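Local coordinates for autophagy-related protein 9 (Schizosaccharomyces pombe, PDB 7D0I), which scrambles phospholipids between membrane leaflets as a homotrimer with a central pore, supplying membrane for the growing autophagosome, at residues A[565-570]-A[586-590]; A[478-482]-A[574-578]; A[411-415]-A[629-633]. The protein carries 1 engineered substitution. All coordinates share one frame; numbering follows the deposited sequence.

Contact 1: residues A[565-570]-A[586-590]; sequences PEKALR and NMHSK
M587 reaches across from the loop that follows helix 565-576 and lays its side chain against one flank of the helix's first turns, where E566, L569 and R570 receive it. Its conformation shows how a flexible residue can fit several neighbours at once. CG stands anti to the carbonyl carbon (chi1 -63°), the chain runs on straight to SD, and a bend at chi3 turns the terminal CE methyl toward the helix. The M587 side chain crosses those of L569 and R570 at about a right angle, and its CE lies 3.7 Å from L569 CD2 and 3.6 Å from R570 CG. Nearer the backbone, M587 CB lies 3.6 Å from E566 CG and 3.8 Å from L569 CD2. The leucine can serve both ends of the methionine because its CG is swung anti to the backbone N (chi1 -176°), which carries CD2 out toward the loop. R570 offers only its aliphatic root here; its guanidinium comes back along the helix, where NH2 forms a salt bridge with E566 OE1 (2.9 Å), one turn earlier.

H588 continues the loop past P565, whose CG is 4.2 Å from H588 O. A second subunit borders H588: its ND1 and O make weak hydrogen bonds to D296 and T299 of that subunit, and P565 also packs on the same T299. On the intramolecular side, M579 touches M587, while Y489 of helix 483-489 packs on L569.

The chemistry is thus divided by depth. Methionine and leucine carbons close the loop onto the helix by apolar contact. The E566-R570 ion pair probably lets the two charges offset each other on the more exposed side, while the loop meets these residues through carbon.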
ATOM      1  N   PRO A 565     -25.817  -7.421  12.856  1.00 30.39           N
ATOM      2  CA  PRO A 565     -25.256  -7.407  14.213  1.00 30.39           C
ATOM      3  C   PRO A 565     -23.771  -7.710  14.277  1.00 30.39           C
ATOM      4  O   PRO A 565     -23.091  -7.180  15.161  1.00 30.39           O
ATOM      5  CB  PRO A 565     -26.080  -8.474  14.939  1.00 30.39           C
ATOM      6  CG  PRO A 565     -26.655  -9.308  13.875  1.00 30.39           C
ATOM      7  CD  PRO A 565     -26.896  -8.406  12.723  1.00 30.39           C
ATOM      8  N   GLU A 566     -23.234  -8.528  13.376  1.00 30.74           N
ATOM      9  CA  GLU A 566     -21.841  -8.934  13.514  1.00 30.74           C
ATOM     10  C   GLU A 566     -20.884  -7.785  13.224  1.00 30.74           C
ATOM     11  O   GLU A 566     -19.886  -7.613  13.931  1.00 30.74           O
ATOM     12  CB  GLU A 566     -21.537 -10.114  12.601  1.00 30.74           C
ATOM     13  CG  GLU A 566     -20.255 -10.825  12.971  1.00 30.74           C
ATOM     14  CD  GLU A 566     -19.420 -11.199  11.768  1.00 30.74           C
ATOM     15  OE1 GLU A 566     -19.749 -10.757  10.649  1.00 30.74           O
ATOM     16  OE2 GLU A 566     -18.426 -11.932  11.945  1.00 30.74           O
ATOM     17  N   LYS A 567     -21.158  -6.987  12.194  1.00 29.25           N
ATOM     18  CA  LYS A 567     -20.242  -5.886  11.920  1.00 29.25           C
ATOM     19  C   LYS A 567     -20.438  -4.735  12.894  1.00 29.25           C
ATOM     20  O   LYS A 567     -19.480  -4.016  13.187  1.00 29.25           O
ATOM     21  CB  LYS A 567     -20.385  -5.406  10.478  1.00 29.25           C
ATOM     22  CG  LYS A 567     -21.777  -5.027  10.070  1.00 29.25           C
ATOM     23  CD  LYS A 567     -21.795  -4.519   8.641  1.00 29.25           C
ATOM     24  CE  LYS A 567     -20.997  -3.233   8.499  1.00 29.25           C
ATOM     25  NZ  LYS A 567     -21.564  -2.124   9.318  1.00 29.25           N
ATOM     26  N   ALA A 568     -21.641  -4.573  13.439  1.00 24.80           N
ATOM     27  CA  ALA A 568     -21.818  -3.641  14.546  1.00 24.80           C
ATOM     28  C   ALA A 568     -21.008  -4.077  15.756  1.00 24.80           C
ATOM     29  O   ALA A 568     -20.361  -3.254  16.414  1.00 24.80           O
ATOM     30  CB  ALA A 568     -23.296  -3.528  14.907  1.00 24.80           C
ATOM     31  N   LEU A 569     -21.013  -5.374  16.054  1.00 24.25           N
ATOM     32  CA  LEU A 569     -20.234  -5.869  17.177  1.00 24.25           C
ATOM     33  C   LEU A 569     -18.744  -5.691  16.938  1.00 24.25           C
ATOM     34  O   LEU A 569     -18.002  -5.354  17.862  1.00 24.25           O
ATOM     35  CB  LEU A 569     -20.560  -7.333  17.438  1.00 24.25           C
ATOM     36  CG  LEU A 569     -19.866  -7.942  18.647  1.00 24.25           C
ATOM     37  CD1 LEU A 569     -20.145  -7.130  19.891  1.00 24.25           C
ATOM     38  CD2 LEU A 569     -20.326  -9.355  18.835  1.00 24.25           C
ATOM     39  N   ARG A 570     -18.279  -5.917  15.714  1.00 26.86           N
ATOM     40  CA  ARG A 570     -16.865  -5.697  15.442  1.00 26.86           C
ATOM     41  C   ARG A 570     -16.509  -4.219  15.542  1.00 26.86           C
ATOM     42  O   ARG A 570     -15.422  -3.867  16.016  1.00 26.86           O
ATOM     43  CB  ARG A 570     -16.501  -6.264  14.074  1.00 26.86           C
ATOM     44  CG  ARG A 570     -16.421  -7.782  14.063  1.00 26.86           C
ATOM     45  CD  ARG A 570     -15.998  -8.331  12.718  1.00 26.86           C
ATOM     46  NE  ARG A 570     -17.118  -8.406  11.788  1.00 26.86           N
ATOM     47  CZ  ARG A 570     -16.989  -8.522  10.472  1.00 26.86           C
ATOM     48  NH1 ARG A 570     -15.783  -8.565   9.924  1.00 26.86           N
ATOM     49  NH2 ARG A 570     -18.065  -8.585   9.701  1.00 26.86           N
ATOM     50  N   ASN A 586     -19.864 -17.221  17.382  1.00 34.72           N
ATOM     51  CA  ASN A 586     -21.133 -16.628  16.974  1.00 34.72           C
ATOM     52  C   ASN A 586     -21.207 -15.180  17.436  1.00 34.72           C
ATOM     53  O   ASN A 586     -21.782 -14.883  18.480  1.00 34.72           O
ATOM     54  CB  ASN A 586     -22.278 -17.437  17.535  1.00 34.72           C
ATOM     55  CG  ASN A 586     -21.996 -17.946  18.923  1.00 34.72           C
ATOM     56  OD1 ASN A 586     -20.852 -18.237  19.261  1.00 34.72           O
ATOM     57  ND2 ASN A 586     -23.032 -18.056  19.739  1.00 34.72           N
ATOM     58  N   MET A 587     -20.654 -14.271  16.637  1.00 34.72           N
ATOM     59  CA  MET A 587     -20.783 -12.852  16.928  1.00 34.72           C
ATOM     60  C   MET A 587     -22.098 -12.279  16.431  1.00 34.72           C
ATOM     61  O   MET A 587     -22.443 -11.151  16.788  1.00 34.72           O
ATOM     62  CB  MET A 587     -19.606 -12.087  16.326  1.00 34.72           C
ATOM     63  CG  MET A 587     -18.272 -12.498  16.914  1.00 34.72           C
ATOM     64  SD  MET A 587     -16.877 -11.585  16.253  1.00 34.72           S
ATOM     65  CE  MET A 587     -17.291  -9.942  16.789  1.00 34.72           C
ATOM     66  N   HIS A 588     -22.830 -13.029  15.623  1.00 35.44           N
ATOM     67  CA  HIS A 588     -24.193 -12.703  15.238  1.00 35.44           C
ATOM     68  C   HIS A 588     -25.203 -13.108  16.292  1.00 35.44           C
ATOM     69  O   HIS A 588     -26.394 -12.832  16.127  1.00 35.44           O
ATOM     70  CB  HIS A 588     -24.532 -13.419  13.936  1.00 35.44           C
ATOM     71  CG  HIS A 588     -24.262 -14.888  13.987  1.00 35.44           C
ATOM     72  ND1 HIS A 588     -24.975 -15.749  14.791  1.00 35.44           N
ATOM     73  CD2 HIS A 588     -23.334 -15.645  13.358  1.00 35.44           C
ATOM     74  CE1 HIS A 588     -24.506 -16.972  14.648  1.00 35.44           C
ATOM     75  NE2 HIS A 588     -23.509 -16.938  13.782  1.00 35.44           N
ATOM     76  N   SER A 589     -24.759 -13.752  17.363  1.00 32.86           N
ATOM     77  CA  SER A 589     -25.663 -14.481  18.229  1.00 32.86           C
ATOM     78  C   SER A 589     -26.494 -13.528  19.075  1.00 32.86           C
ATOM     79  O   SER A 589     -26.250 -12.324  19.136  1.00 32.86           O
ATOM     80  CB  SER A 589     -24.879 -15.433  19.125  1.00 32.86           C
ATOM     81  OG  SER A 589     -25.736 -16.364  19.753  1.00 32.86           O
ATOM     82  N   LYS A 590     -27.503 -14.096  19.720  1.00 30.69           N
ATOM     83  CA  LYS A 590     -28.295 -13.377  20.702  1.00 30.69           C
ATOM     84  C   LYS A 590     -27.738 -13.542  22.104  1.00 30.69           C
ATOM     85  O   LYS A 590     -27.901 -12.649  22.938  1.00 30.69           O
ATOM     86  CB  LYS A 590     -29.743 -13.869  20.662  1.00 30.69           C
ATOM     87  CG  LYS A 590     -30.709 -13.046  21.476  1.00 30.69           C
ATOM     88  CD  LYS A 590     -30.886 -11.672  20.885  1.00 30.69           C
ATOM     89  CE  LYS A 590     -31.905 -10.888  21.674  1.00 30.69           C
ATOM     90  NZ  LYS A 590     -33.131 -11.696  21.892  1.00 30.69           N
TER

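Contact 2: residues A[478-482]-A[574-578]; sequences RINDS and TFTHY
H577 lays the ND1 side of its ring over one face of the R478 guanidinium where two helix ends meet, the C-terminal end of helix 472-480 with that of helix 565-576, an instance of an arginine hydrogen-bonding to the last carbonyls of a helix. The guanidinium and imidazole planes are only 21° apart, and H577 ND1 sits over the centre of the guanidinium, 3.8 Å from R478 CZ. H577 is the first residue to leave helical geometry, with positive phi, and its ND1 is hydrogen-bonded to E467.

While the ring occupies that face, NH1 works toward the backbone. It donates to F575 O at 2.7 Å, with a bent N-H...O angle of 138° and the donor in the carbonyl plane, and more weakly to T576 O at 3.3 Å. NH2 turns to other partners, a salt bridge with E470 and the carbonyl of F465. A positive group placed at these carbonyls probably counters the negative end of the helix dipole.

F575 points its side chain back across the junction. With CG anti to its carbonyl carbon (chi1 -62°), the ring presents one face to the chain leaving helix 472-480, and S482 CB rests 3.4 Å from F575 CB. S482 OG comes alongside T576 CG2 at 3.8 Å, but its hydrogen bond goes to Y457 OH, on strand 455-457. The D481 side chain packs against V562 of the third subunit, while its carbonyl oxygen turns to the phenylalanine: D481 O stands over the centre of the F575 ring, 3.3 Å from CE1.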
ATOM      1  N   ARG A 478     -11.204   6.449  24.691  1.00 13.47           N
ATOM      2  CA  ARG A 478     -11.597   5.323  23.856  1.00 13.47           C
ATOM      3  C   ARG A 478     -12.845   4.614  24.351  1.00 13.47           C
ATOM      4  O   ARG A 478     -13.411   3.814  23.606  1.00 13.47           O
ATOM      5  CB  ARG A 478     -10.457   4.319  23.728  1.00 13.47           C
ATOM      6  CG  ARG A 478     -10.514   3.165  24.678  1.00 13.47           C
ATOM      7  CD  ARG A 478      -9.625   2.061  24.184  1.00 13.47           C
ATOM      8  NE  ARG A 478      -9.046   1.296  25.274  1.00 13.47           N
ATOM      9  CZ  ARG A 478      -9.636   0.255  25.838  1.00 13.47           C
ATOM     10  NH1 ARG A 478     -10.821  -0.135  25.419  1.00 13.47           N
ATOM     11  NH2 ARG A 478      -9.042  -0.387  26.822  1.00 13.47           N
ATOM     12  N   ILE A 479     -13.293   4.874  25.570  1.00 13.98           N
ATOM     13  CA  ILE A 479     -14.575   4.346  26.009  1.00 13.98           C
ATOM     14  C   ILE A 479     -15.712   5.275  25.620  1.00 13.98           C
ATOM     15  O   ILE A 479     -16.767   4.818  25.185  1.00 13.98           O
ATOM     16  CB  ILE A 479     -14.551   4.074  27.525  1.00 13.98           C
ATOM     17  CG1 ILE A 479     -13.856   2.747  27.806  1.00 13.98           C
ATOM     18  CG2 ILE A 479     -15.940   4.054  28.094  1.00 13.98           C
ATOM     19  CD1 ILE A 479     -14.334   1.602  26.960  1.00 13.98           C
ATOM     20  N   ASN A 480     -15.524   6.589  25.749  1.00 20.07           N
ATOM     21  CA  ASN A 480     -16.535   7.522  25.269  1.00 20.07           C
ATOM     22  C   ASN A 480     -16.715   7.422  23.766  1.00 20.07           C
ATOM     23  O   ASN A 480     -17.831   7.580  23.266  1.00 20.07           O
ATOM     24  CB  ASN A 480     -16.165   8.950  25.658  1.00 20.07           C
ATOM     25  CG  ASN A 480     -16.243   9.182  27.142  1.00 20.07           C
ATOM     26  OD1 ASN A 480     -17.005   8.528  27.843  1.00 20.07           O
ATOM     27  ND2 ASN A 480     -15.457  10.125  27.633  1.00 20.07           N
ATOM     28  N   ASP A 481     -15.645   7.160  23.030  1.00 20.19           N
ATOM     29  CA  ASP A 481     -15.765   6.980  21.593  1.00 20.19           C
ATOM     30  C   ASP A 481     -16.381   5.654  21.210  1.00 20.19           C
ATOM     31  O   ASP A 481     -16.384   5.312  20.031  1.00 20.19           O
ATOM     32  CB  ASP A 481     -14.394   7.122  20.934  1.00 20.19           C
ATOM     33  CG  ASP A 481     -14.004   8.569  20.700  1.00 20.19           C
ATOM     34  OD1 ASP A 481     -14.907   9.410  20.519  1.00 20.19           O
ATOM     35  OD2 ASP A 481     -12.792   8.865  20.684  1.00 20.19           O
ATOM     36  N   SER A 482     -16.902   4.896  22.167  1.00 17.03           N
ATOM     37  CA  SER A 482     -17.500   3.600  21.907  1.00 17.03           C
ATOM     38  C   SER A 482     -18.988   3.553  22.183  1.00 17.03           C
ATOM     39  O   SER A 482     -19.624   2.550  21.852  1.00 17.03           O
ATOM     40  CB  SER A 482     -16.826   2.523  22.759  1.00 17.03           C
ATOM     41  OG  SER A 482     -17.770   1.557  23.160  1.00 17.03           O
ATOM     42  N   THR A 574     -13.650  -2.826  18.168  1.00 17.77           N
ATOM     43  CA  THR A 574     -12.502  -1.998  17.825  1.00 17.77           C
ATOM     44  C   THR A 574     -12.243  -0.916  18.862  1.00 17.77           C
ATOM     45  O   THR A 574     -11.160  -0.324  18.862  1.00 17.77           O
ATOM     46  CB  THR A 574     -12.679  -1.342  16.463  1.00 17.77           C
ATOM     47  OG1 THR A 574     -13.889  -0.580  16.454  1.00 17.77           O
ATOM     48  CG2 THR A 574     -12.725  -2.387  15.380  1.00 17.77           C
ATOM     49  N   PHE A 575     -13.205  -0.635  19.734  1.00 16.64           N
ATOM     50  CA  PHE A 575     -13.035   0.319  20.820  1.00 16.64           C
ATOM     51  C   PHE A 575     -12.865  -0.360  22.167  1.00 16.64           C
ATOM     52  O   PHE A 575     -11.955  -0.021  22.920  1.00 16.64           O
ATOM     53  CB  PHE A 575     -14.232   1.265  20.903  1.00 16.64           C
ATOM     54  CG  PHE A 575     -14.441   2.097  19.686  1.00 16.64           C
ATOM     55  CD1 PHE A 575     -13.684   3.223  19.467  1.00 16.64           C
ATOM     56  CD2 PHE A 575     -15.424   1.775  18.779  1.00 16.64           C
ATOM     57  CE1 PHE A 575     -13.892   3.989  18.355  1.00 16.64           C
ATOM     58  CE2 PHE A 575     -15.632   2.541  17.672  1.00 16.64           C
ATOM     59  CZ  PHE A 575     -14.866   3.647  17.459  1.00 16.64           C
ATOM     60  N   THR A 576     -13.736  -1.305  22.504  1.00 14.81           N
ATOM     61  CA  THR A 576     -13.623  -1.935  23.811  1.00 14.81           C
ATOM     62  C   THR A 576     -12.457  -2.905  23.892  1.00 14.81           C
ATOM     63  O   THR A 576     -12.007  -3.214  24.999  1.00 14.81           O
ATOM     64  CB  THR A 576     -14.910  -2.659  24.173  1.00 14.81           C
ATOM     65  OG1 THR A 576     -15.093  -3.777  23.306  1.00 14.81           O
ATOM     66  CG2 THR A 576     -16.077  -1.732  24.036  1.00 14.81           C
ATOM     67  N   HIS A 577     -11.957  -3.392  22.758  1.00 15.17           N
ATOM     68  CA  HIS A 577     -10.857  -4.350  22.697  1.00 15.17           C
ATOM     69  C   HIS A 577     -11.151  -5.619  23.474  1.00 15.17           C
ATOM     70  O   HIS A 577     -10.230  -6.348  23.841  1.00 15.17           O
ATOM     71  CB  HIS A 577      -9.546  -3.742  23.197  1.00 15.17           C
ATOM     72  CG  HIS A 577      -9.086  -2.557  22.415  1.00 15.17           C
ATOM     73  ND1 HIS A 577      -8.129  -1.686  22.884  1.00 15.17           N
ATOM     74  CD2 HIS A 577      -9.446  -2.099  21.196  1.00 15.17           C
ATOM     75  CE1 HIS A 577      -7.922  -0.739  21.989  1.00 15.17           C
ATOM     76  NE2 HIS A 577      -8.707  -0.966  20.956  1.00 15.17           N
ATOM     77  N   TYR A 578     -12.416  -5.911  23.734  1.00 16.82           N
ATOM     78  CA  TYR A 578     -12.800  -7.024  24.592  1.00 16.82           C
ATOM     79  C   TYR A 578     -13.702  -7.959  23.809  1.00 16.82           C
ATOM     80  O   TYR A 578     -14.875  -7.652  23.586  1.00 16.82           O
ATOM     81  CB  TYR A 578     -13.502  -6.524  25.849  1.00 16.82           C
ATOM     82  CG  TYR A 578     -14.154  -7.609  26.660  1.00 16.82           C
ATOM     83  CD1 TYR A 578     -13.397  -8.458  27.444  1.00 16.82           C
ATOM     84  CD2 TYR A 578     -15.523  -7.781  26.648  1.00 16.82           C
ATOM     85  CE1 TYR A 578     -13.986  -9.444  28.182  1.00 16.82           C
ATOM     86  CE2 TYR A 578     -16.115  -8.766  27.387  1.00 16.82           C
ATOM     87  CZ  TYR A 578     -15.345  -9.593  28.155  1.00 16.82           C
ATOM     88  OH  TYR A 578     -15.935 -10.578  28.900  1.00 16.82           O
TER

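Contact 3: residues A[411-415]-A[629-633]; sequences LRRRF and SQDIV
L411 leads the way, sending CD2 toward the buried side of helix 629-638. Holding CG anti to the backbone N (chi1 -171°), it meets I632 CG2 at 4.0 Å and V633 CG2 at 4.2 Å, crossing the isoleucine at about a right angle; F386 of helix 384-387 packs on it as well.

R412 takes the polar side. Its chain is extended from CG to NE, so the aliphatic part passes over S629, with CG 3.7 Å from CB, before NE donates a hydrogen bond to S629 OG at 2.7 Å. The bond is bent (133°), and the hydroxyl is tilted 31° out of the guanidinium plane. S629 OG is also hydrogen-bonded to P626 O, so the serine ties the arginine to the turn before its own helix. With an alanine in place of R412, S629 OG would probably lose its NE donor, and the serine CB the aliphatic chain that lies against it.

This is helix-helix packing at the N-terminal parts of helices 412-425 and 629-638: helix 412-425 runs on into the intramembrane segment, and helix 629-638 follows the helix 603-624, probably also intramembrane. Q630 bonds to S408 and to the R404 carbonyl of the preceding helix 404-410.

One turn on from L411, F415 returns to the apolar side. Its ring meets I632 from the opposite direction, the isoleucine CD1 lying at the ring's edge 4.2 Å from CZ, while the F415 ring also meets that of F625.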
ATOM      1  N   LEU A 411      -3.241 -10.279  56.410  1.00 32.82           N
ATOM      2  CA  LEU A 411      -4.124  -9.688  55.419  1.00 32.82           C
ATOM      3  C   LEU A 411      -5.586  -9.974  55.708  1.00 32.82           C
ATOM      4  O   LEU A 411      -6.447  -9.168  55.348  1.00 32.82           O
ATOM      5  CB  LEU A 411      -3.763 -10.190  54.021  1.00 32.82           C
ATOM      6  CG  LEU A 411      -4.451  -9.518  52.835  1.00 32.82           C
ATOM      7  CD1 LEU A 411      -4.315  -8.029  52.939  1.00 32.82           C
ATOM      8  CD2 LEU A 411      -3.857 -10.003  51.535  1.00 32.82           C
ATOM      9  N   ARG A 412      -5.898 -11.099  56.351  1.00 34.86           N
ATOM     10  CA  ARG A 412      -7.267 -11.321  56.792  1.00 34.86           C
ATOM     11  C   ARG A 412      -7.621 -10.406  57.953  1.00 34.86           C
ATOM     12  O   ARG A 412      -8.760  -9.938  58.058  1.00 34.86           O
ATOM     13  CB  ARG A 412      -7.467 -12.783  57.180  1.00 34.86           C
ATOM     14  CG  ARG A 412      -7.008 -13.755  56.121  1.00 34.86           C
ATOM     15  CD  ARG A 412      -7.480 -15.167  56.405  1.00 34.86           C
ATOM     16  NE  ARG A 412      -6.942 -16.108  55.428  1.00 34.86           N
ATOM     17  CZ  ARG A 412      -7.368 -17.356  55.272  1.00 34.86           C
ATOM     18  NH1 ARG A 412      -8.352 -17.823  56.027  1.00 34.86           N
ATOM     19  NH2 ARG A 412      -6.816 -18.136  54.354  1.00 34.86           N
ATOM     20  N   ARG A 413      -6.658 -10.124  58.824  1.00 39.71           N
ATOM     21  CA  ARG A 413      -6.889  -9.187  59.911  1.00 39.71           C
ATOM     22  C   ARG A 413      -6.967  -7.743  59.437  1.00 39.71           C
ATOM     23  O   ARG A 413      -7.111  -6.847  60.272  1.00 39.71           O
ATOM     24  CB  ARG A 413      -5.799  -9.332  60.970  1.00 39.71           C
ATOM     25  CG  ARG A 413      -5.624 -10.752  61.474  1.00 39.71           C
ATOM     26  CD  ARG A 413      -4.778 -10.813  62.740  1.00 39.71           C
ATOM     27  NE  ARG A 413      -3.497 -10.125  62.602  1.00 39.71           N
ATOM     28  CZ  ARG A 413      -3.216  -8.951  63.161  1.00 39.71           C
ATOM     29  NH1 ARG A 413      -4.127  -8.332  63.897  1.00 39.71           N
ATOM     30  NH2 ARG A 413      -2.024  -8.398  62.985  1.00 39.71           N
ATOM     31  N   ARG A 414      -6.850  -7.498  58.134  1.00 31.90           N
ATOM     32  CA  ARG A 414      -7.182  -6.214  57.532  1.00 31.90           C
ATOM     33  C   ARG A 414      -8.544  -6.231  56.863  1.00 31.90           C
ATOM     34  O   ARG A 414      -9.300  -5.264  56.976  1.00 31.90           O
ATOM     35  CB  ARG A 414      -6.128  -5.817  56.500  1.00 31.90           C
ATOM     36  CG  ARG A 414      -4.744  -5.683  57.060  1.00 31.90           C
ATOM     37  CD  ARG A 414      -3.767  -5.299  55.981  1.00 31.90           C
ATOM     38  NE  ARG A 414      -4.030  -3.969  55.452  1.00 31.90           N
ATOM     39  CZ  ARG A 414      -3.532  -2.856  55.970  1.00 31.90           C
ATOM     40  NH1 ARG A 414      -3.816  -1.683  55.434  1.00 31.90           N
ATOM     41  NH2 ARG A 414      -2.748  -2.918  57.034  1.00 31.90           N
ATOM     42  N   PHE A 415      -8.860  -7.317  56.156  1.00 30.02           N
ATOM     43  CA  PHE A 415     -10.195  -7.472  55.598  1.00 30.02           C
ATOM     44  C   PHE A 415     -11.252  -7.413  56.688  1.00 30.02           C
ATOM     45  O   PHE A 415     -12.322  -6.829  56.490  1.00 30.02           O
ATOM     46  CB  PHE A 415     -10.294  -8.789  54.833  1.00 30.02           C
ATOM     47  CG  PHE A 415      -9.577  -8.787  53.518  1.00 30.02           C
ATOM     48  CD1 PHE A 415      -9.435  -7.623  52.792  1.00 30.02           C
ATOM     49  CD2 PHE A 415      -9.049  -9.951  53.003  1.00 30.02           C
ATOM     50  CE1 PHE A 415      -8.784  -7.627  51.582  1.00 30.02           C
ATOM     51  CE2 PHE A 415      -8.396  -9.955  51.798  1.00 30.02           C
ATOM     52  CZ  PHE A 415      -8.263  -8.796  51.088  1.00 30.02           C
ATOM     53  N   SER A 629      -7.351 -14.600  50.571  1.00 29.82           N
ATOM     54  CA  SER A 629      -6.196 -13.812  50.982  1.00 29.82           C
ATOM     55  C   SER A 629      -4.900 -14.483  50.558  1.00 29.82           C
ATOM     56  O   SER A 629      -4.034 -13.845  49.950  1.00 29.82           O
ATOM     57  CB  SER A 629      -6.218 -13.594  52.489  1.00 29.82           C
ATOM     58  OG  SER A 629      -6.150 -14.830  53.165  1.00 29.82           O
ATOM     59  N   GLN A 630      -4.756 -15.774  50.859  1.00 30.77           N
ATOM     60  CA  GLN A 630      -3.540 -16.503  50.518  1.00 30.77           C
ATOM     61  C   GLN A 630      -3.157 -16.286  49.061  1.00 30.77           C
ATOM     62  O   GLN A 630      -2.063 -15.802  48.759  1.00 30.77           O
ATOM     63  CB  GLN A 630      -3.725 -17.991  50.808  1.00 30.77           C
ATOM     64  CG  GLN A 630      -2.454 -18.801  50.672  1.00 30.77           C
ATOM     65  CD  GLN A 630      -1.449 -18.481  51.753  1.00 30.77           C
ATOM     66  OE1 GLN A 630      -1.713 -18.673  52.938  1.00 30.77           O
ATOM     67  NE2 GLN A 630      -0.292 -17.981  51.351  1.00 30.77           N
ATOM     68  N   ASP A 631      -4.072 -16.620  48.145  1.00 30.89           N
ATOM     69  CA  ASP A 631      -3.828 -16.429  46.718  1.00 30.89           C
ATOM     70  C   ASP A 631      -3.266 -15.047  46.434  1.00 30.89           C
ATOM     71  O   ASP A 631      -2.268 -14.908  45.719  1.00 30.89           O
ATOM     72  CB  ASP A 631      -5.117 -16.636  45.930  1.00 30.89           C
ATOM     73  CG  ASP A 631      -5.472 -18.091  45.772  1.00 30.89           C
ATOM     74  OD1 ASP A 631      -4.565 -18.940  45.894  1.00 30.89           O
ATOM     75  OD2 ASP A 631      -6.656 -18.387  45.514  1.00 30.89           O
ATOM     76  N   ILE A 632      -3.882 -14.015  47.010  1.00 25.24           N
ATOM     77  CA  ILE A 632      -3.445 -12.649  46.748  1.00 25.24           C
ATOM     78  C   ILE A 632      -1.964 -12.504  47.047  1.00 25.24           C
ATOM     79  O   ILE A 632      -1.188 -12.040  46.206  1.00 25.24           O
ATOM     80  CB  ILE A 632      -4.287 -11.651  47.556  1.00 25.24           C
ATOM     81  CG1 ILE A 632      -5.698 -11.589  46.991  1.00 25.24           C
ATOM     82  CG2 ILE A 632      -3.653 -10.290  47.526  1.00 25.24           C
ATOM     83  CD1 ILE A 632      -6.673 -10.931  47.902  1.00 25.24           C
ATOM     84  N   VAL A 633      -1.542 -12.950  48.232  1.00 25.60           N
ATOM     85  CA  VAL A 633      -0.125 -12.889  48.577  1.00 25.60           C
ATOM     86  C   VAL A 633       0.704 -13.605  47.520  1.00 25.60           C
ATOM     87  O   VAL A 633       1.671 -13.048  46.982  1.00 25.60           O
ATOM     88  CB  VAL A 633       0.112 -13.484  49.974  1.00 25.60           C
ATOM     89  CG1 VAL A 633       1.586 -13.542  50.261  1.00 25.60           C
ATOM     90  CG2 VAL A 633      -0.586 -12.648  51.007  1.00 25.60           C
TER

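Contacts 1 and 2 share helix 565-576: one holds its beginning, the other its end, with centres 16 Å apart and segments that alternate along the chain. Contact 3 lies about 41 Å from contact 1 and about 34 Å from contact 2, centre to centre, and closes a loop of chain that encloses both. Contacts 1 and 3 are mostly buried and rely on apolar side chains, though contact 3 adds an arginine-serine bond. Contact 2, only partly buried, instead combines arginine-carbonyl bonds with the rings of F575 and H577. Their neighbours differ too: the second subunit borders contact 1, the third touches contact 2, and contact 3 stays within one chain.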